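Local coordinates for protein pullulanase (Klebsiella oxytoca, PDB 2YOC) that hydrolyses the alpha-1,6-glucosidic linkages of pullulan and related branched dextrins as a secreted glycosyl hydrolase, at residues 274-286 with 322-334. Sequence-based numbering, arbitrary orientation.
With SO4 (sulfate ion), chain S.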
loop_
_atom_site.group_PDB
_atom_site.type_symbol
_atom_site.label_atom_id
_atom_site.label_comp_id
_atom_site.label_asym_id
_atom_site.label_seq_id
_atom_site.Cartn_x
_atom_site.Cartn_y
_atom_site.Cartn_z
ATOM N N ASP B 274 -41.247 10.516 -23.381
ATOM C CA ASP B 274 -41.185 11.902 -23.861
ATOM C C ASP B 274 -42.531 12.478 -24.281
ATOM O O ASP B 274 -42.740 13.680 -24.122
ATOM C CB ASP B 274 -40.170 11.993 -25.016
ATOM C CG ASP B 274 -39.938 13.372 -25.601
ATOM O OD1 ASP B 274 -39.488 14.269 -24.851
ATOM O OD2 ASP B 274 -40.111 13.528 -26.821
ATOM N N ALA B 275 -43.432 11.639 -24.830
ATOM C CA ALA B 275 -44.710 12.097 -25.359
ATOM C C ALA B 275 -45.849 12.074 -24.367
ATOM O O ALA B 275 -46.725 12.950 -24.433
ATOM C CB ALA B 275 -45.078 11.297 -26.604
ATOM N N TYR B 276 -45.853 11.073 -23.463
ATOM C CA TYR B 276 -46.964 10.867 -22.536
ATOM C C TYR B 276 -46.668 10.940 -21.046
ATOM O O TYR B 276 -47.550 11.321 -20.280
ATOM C CB TYR B 276 -47.638 9.513 -22.822
ATOM C CG TYR B 276 -47.992 9.277 -24.271
ATOM C CD1 TYR B 276 -49.185 9.767 -24.810
ATOM C CD2 TYR B 276 -47.147 8.548 -25.105
ATOM C CE1 TYR B 276 -49.518 9.553 -26.147
ATOM C CE2 TYR B 276 -47.472 8.322 -26.441
ATOM C CZ TYR B 276 -48.654 8.835 -26.960
ATOM O OH TYR B 276 -48.958 8.640 -28.281
ATOM N N ALA B 277 -45.477 10.514 -20.620
ATOM C CA ALA B 277 -45.159 10.454 -19.199
ATOM C C ALA B 277 -45.417 11.703 -18.374
ATOM O O ALA B 277 -45.821 11.553 -17.220
ATOM C CB ALA B 277 -43.764 9.910 -18.956
ATOM N N GLU B 278 -45.234 12.918 -18.936
ATOM C CA GLU B 278 -45.481 14.111 -18.123
ATOM C C GLU B 278 -46.899 14.159 -17.606
ATOM O O GLU B 278 -47.083 14.296 -16.384
ATOM C CB GLU B 278 -45.111 15.417 -18.830
ATOM C CG GLU B 278 -44.478 16.420 -17.883
ATOM C CD GLU B 278 -44.376 17.836 -18.416
ATOM O OE1 GLU B 278 -43.969 18.019 -19.591
ATOM O OE2 GLU B 278 -44.714 18.768 -17.651
ATOM N N ALA B 279 -47.884 13.959 -18.527
ATOM C CA ALA B 279 -49.324 13.952 -18.250
ATOM C C ALA B 279 -49.728 12.721 -17.507
ATOM O O ALA B 279 -50.474 12.816 -16.529
ATOM C CB ALA B 279 -50.119 14.042 -19.542
ATOM N N ALA B 280 -49.253 11.558 -17.970
ATOM C CA ALA B 280 -49.600 10.256 -17.406
ATOM C C ALA B 280 -49.235 10.160 -15.938
ATOM O O ALA B 280 -50.019 9.610 -15.171
ATOM C CB ALA B 280 -48.944 9.144 -18.202
ATOM N N GLU B 281 -48.101 10.785 -15.535
ATOM C CA GLU B 281 -47.571 10.789 -14.168
ATOM C C GLU B 281 -48.500 11.450 -13.197
ATOM O O GLU B 281 -48.446 11.145 -11.999
ATOM C CB GLU B 281 -46.208 11.496 -14.112
ATOM C CG GLU B 281 -45.011 10.574 -14.279
ATOM C CD GLU B 281 -43.653 11.243 -14.422
ATOM O OE1 GLU B 281 -43.576 12.495 -14.414
ATOM O OE2 GLU B 281 -42.652 10.498 -14.521
ATOM N N ALA B 282 -49.331 12.370 -13.694
ATOM C CA ALA B 282 -50.242 13.144 -12.864
ATOM C C ALA B 282 -51.634 12.477 -12.664
ATOM O O ALA B 282 -52.562 13.128 -12.149
ATOM C CB ALA B 282 -50.374 14.540 -13.442
ATOM N N LEU B 283 -51.780 11.190 -13.073
ATOM C CA LEU B 283 -53.048 10.463 -12.952
ATOM C C LEU B 283 -52.986 9.290 -12.006
ATOM O O LEU B 283 -51.903 8.883 -11.580
ATOM C CB LEU B 283 -53.613 10.036 -14.306
ATOM C CG LEU B 283 -53.723 11.171 -15.312
ATOM C CD1 LEU B 283 -54.267 10.683 -16.595
ATOM C CD2 LEU B 283 -54.549 12.290 -14.787
ATOM N N SER B 284 -54.168 8.783 -11.616
ATOM C CA SER B 284 -54.272 7.661 -10.690
ATOM C C SER B 284 -54.746 6.426 -11.400
ATOM O O SER B 284 -55.624 6.481 -12.278
ATOM C CB SER B 284 -55.126 8.023 -9.488
ATOM O OG SER B 284 -54.283 8.678 -8.549
ATOM N N TYR B 285 -54.108 5.316 -11.085
ATOM C CA TYR B 285 -54.402 4.084 -11.798
ATOM C C TYR B 285 -55.050 2.973 -10.977
ATOM O O TYR B 285 -54.960 2.967 -9.734
ATOM C CB TYR B 285 -53.185 3.628 -12.633
ATOM C CG TYR B 285 -52.735 4.681 -13.626
ATOM C CD1 TYR B 285 -51.850 5.686 -13.255
ATOM C CD2 TYR B 285 -53.231 4.700 -14.927
ATOM C CE1 TYR B 285 -51.457 6.678 -14.155
ATOM C CE2 TYR B 285 -52.840 5.689 -15.840
ATOM C CZ TYR B 285 -51.928 6.659 -15.453
ATOM O OH TYR B 285 -51.528 7.644 -16.315
ATOM N N GLY B 286 -55.745 2.092 -11.697
ATOM C CA GLY B 286 -56.460 0.962 -11.129
ATOM C C GLY B 286 -57.954 1.153 -11.246
ATOM O O GLY B 286 -58.421 1.935 -12.081
ATOM N N PRO B 322 -66.236 0.112 -23.642
ATOM C CA PRO B 322 -65.073 0.760 -24.269
ATOM C C PRO B 322 -64.659 2.023 -23.495
ATOM O O PRO B 322 -65.513 2.794 -23.037
ATOM C CB PRO B 322 -65.547 1.041 -25.692
ATOM C CG PRO B 322 -66.991 1.067 -25.608
ATOM C CD PRO B 322 -67.398 0.114 -24.543
HETATM N N MSE B 323 -63.350 2.160 -23.258
HETATM C CA MSE B 323 -62.751 3.241 -22.485
HETATM C C MSE B 323 -62.464 4.518 -23.266
HETATM O O MSE B 323 -62.374 4.480 -24.496
HETATM C CB MSE B 323 -61.502 2.734 -21.783
HETATM C CG MSE B 323 -61.853 1.733 -20.727
HETATM SE SE MSE B 323 -60.345 0.849 -19.994
HETATM C CE MSE B 323 -60.260 1.753 -18.355
ATOM N N THR B 324 -62.322 5.647 -22.546
ATOM C CA THR B 324 -62.055 6.948 -23.139
ATOM C C THR B 324 -60.581 7.217 -23.076
ATOM O O THR B 324 -59.982 7.192 -21.984
ATOM C CB THR B 324 -62.918 8.040 -22.479
ATOM O OG1 THR B 324 -64.296 7.690 -22.627
ATOM C CG2 THR B 324 -62.694 9.410 -23.088
ATOM N N ARG B 325 -59.986 7.483 -24.238
ATOM C CA ARG B 325 -58.551 7.757 -24.312
ATOM C C ARG B 325 -58.273 9.246 -24.107
ATOM O O ARG B 325 -58.934 10.084 -24.725
ATOM C CB ARG B 325 -57.983 7.286 -25.671
ATOM C CG ARG B 325 -56.473 7.312 -25.778
ATOM C CD ARG B 325 -56.048 7.023 -27.200
ATOM N NE ARG B 325 -54.629 6.655 -27.280
ATOM C CZ ARG B 325 -53.643 7.494 -27.595
ATOM N NH1 ARG B 325 -53.903 8.769 -27.866
ATOM N NH2 ARG B 325 -52.390 7.066 -27.637
ATOM N N ASP B 326 -57.295 9.564 -23.239
ATOM C CA ASP B 326 -56.808 10.920 -23.049
ATOM C C ASP B 326 -55.566 10.972 -23.919
ATOM O O ASP B 326 -54.634 10.179 -23.716
ATOM C CB ASP B 326 -56.466 11.211 -21.575
ATOM C CG ASP B 326 -55.814 12.576 -21.319
ATOM O OD1 ASP B 326 -56.147 13.553 -22.057
ATOM O OD2 ASP B 326 -55.001 12.679 -20.367
ATOM N N SER B 327 -55.587 11.844 -24.933
ATOM C CA SER B 327 -54.491 11.969 -25.909
ATOM C C SER B 327 -53.145 12.446 -25.335
ATOM O O SER B 327 -52.088 12.012 -25.802
ATOM C CB SER B 327 -54.915 12.834 -27.093
ATOM O OG SER B 327 -55.436 14.086 -26.669
ATOM N N ALA B 328 -53.191 13.307 -24.311
ATOM C CA ALA B 328 -52.015 13.877 -23.671
ATOM C C ALA B 328 -51.229 12.862 -22.912
ATOM O O ALA B 328 -49.995 12.987 -22.792
ATOM C CB ALA B 328 -52.442 14.969 -22.723
ATOM N N SER B 329 -51.940 11.869 -22.362
ATOM C CA SER B 329 -51.364 10.845 -21.505
ATOM C C SER B 329 -51.299 9.453 -22.086
ATOM O O SER B 329 -50.529 8.642 -21.577
ATOM C CB SER B 329 -52.158 10.778 -20.204
ATOM O OG SER B 329 -53.501 10.400 -20.465
ATOM N N GLY B 330 -52.179 9.136 -23.026
ATOM C CA GLY B 330 -52.269 7.773 -23.513
ATOM C C GLY B 330 -52.898 6.846 -22.471
ATOM O O GLY B 330 -52.813 5.616 -22.583
ATOM N N ALA B 331 -53.537 7.433 -21.433
ATOM C CA ALA B 331 -54.263 6.694 -20.416
ATOM C C ALA B 331 -55.691 6.536 -20.898
ATOM O O ALA B 331 -56.192 7.410 -21.610
ATOM C CB ALA B 331 -54.228 7.447 -19.095
ATOM N N TRP B 332 -56.338 5.404 -20.550
ATOM C CA TRP B 332 -57.738 5.080 -20.913
ATOM C C TRP B 332 -58.559 5.009 -19.653
ATOM O O TRP B 332 -58.109 4.426 -18.653
ATOM C CB TRP B 332 -57.831 3.727 -21.637
ATOM C CG TRP B 332 -57.089 3.677 -22.942
ATOM C CD1 TRP B 332 -55.732 3.637 -23.118
ATOM C CD2 TRP B 332 -57.668 3.600 -24.247
ATOM N NE1 TRP B 332 -55.431 3.543 -24.459
ATOM C CE2 TRP B 332 -56.600 3.528 -25.177
ATOM C CE3 TRP B 332 -58.986 3.558 -24.724
ATOM C CZ2 TRP B 332 -56.810 3.436 -26.555
ATOM C CZ3 TRP B 332 -59.193 3.449 -26.088
ATOM C CH2 TRP B 332 -58.114 3.399 -26.988
ATOM N N SER B 333 -59.737 5.611 -19.663
ATOM C CA SER B 333 -60.553 5.545 -18.455
ATOM C C SER B 333 -62.012 5.230 -18.723
ATOM O O SER B 333 -62.490 5.377 -19.851
ATOM C CB SER B 333 -60.403 6.803 -17.600
ATOM O OG SER B 333 -60.991 7.929 -18.227
ATOM N N TRP B 334 -62.699 4.768 -17.667
ATOM C CA TRP B 334 -64.119 4.458 -17.683
ATOM C C TRP B 334 -64.674 4.536 -16.276
ATOM O O TRP B 334 -64.101 3.952 -15.342
ATOM C CB TRP B 334 -64.442 3.110 -18.339
ATOM C CG TRP B 334 -65.914 2.878 -18.446
ATOM C CD1 TRP B 334 -66.767 3.461 -19.333
ATOM C CD2 TRP B 334 -66.731 2.130 -17.538
ATOM N NE1 TRP B 334 -68.065 3.073 -19.073
ATOM C CE2 TRP B 334 -68.075 2.271 -17.965
ATOM C CE3 TRP B 334 -66.457 1.314 -16.424
ATOM C CZ2 TRP B 334 -69.148 1.641 -17.311
ATOM C CZ3 TRP B 334 -67.525 0.690 -15.771
ATOM C CH2 TRP B 334 -68.851 0.862 -16.214
HETATM S S SO4 S . -56.438 11.869 -7.752
HETATM O O1 SO4 S . -56.070 11.267 -9.051
HETATM O O2 SO4 S . -57.454 12.926 -7.968
HETATM O O3 SO4 S . -55.233 12.436 -7.133
HETATM O O4 SO4 S . -56.997 10.839 -6.869
HETATM O O HOH W 1 -49.164 13.536 -26.551
#
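Ala279 and Ala280, on helix 269-280, rest on the hairpin loop that joins strands 317-326 and 331-336. The apolar pair here is Ala279 CB with Ala328 CB, 4.0 Å apart. Small side chains also let the two backbones come near each other, the CA atoms of Ala280 and Ser329 lying 4.5 Å apart. Beyond the helix, Leu283 CD1 reaches Ala331 CB, which also sits at the edge of the Tyr285 ring, 3.9 Å from Tyr285 OH.

The aromatic contact is made by Tyr276, whose CG stands anti to its carbonyl carbon (chi1 -50°). This lays the ring along the loop backbone, with CD1 3.5 Å from Gly330 N and Ser327 O at the ring edge. Gly330, at positive phi, suits a turn of this shape and lets the loop backbone run close to the ring. The Arg325 guanidinium stands perpendicular to the ring, its edge turned to Tyr276 OH, and the two share an outside partner: Asp242 is hydrogen-bonded to Tyr276 OH and forms a salt bridge with Arg325, whose NH2 also bonds to Pro301 O.

Some polar groups are held within their own segment. Ser329 OG donates to Asp326 OD2 (2.7 Å), from above the carboxylate plane, and accepts from Ala331 N in an ST turn (3.1 Å). Ala280 O receives Leu283 N and Tyr285 OH from opposite faces of its plane, the latter at 2.7 Å.

The helix leading into the carbohydrate-binding module 48 beta-sheet therefore meets this hairpin by van der Waals packing, much of it against the loop backbone, with no direct hydrogen bond between the segments, while internal bonds brace each partner and Asp242 ties the two together at the Tyr276 end.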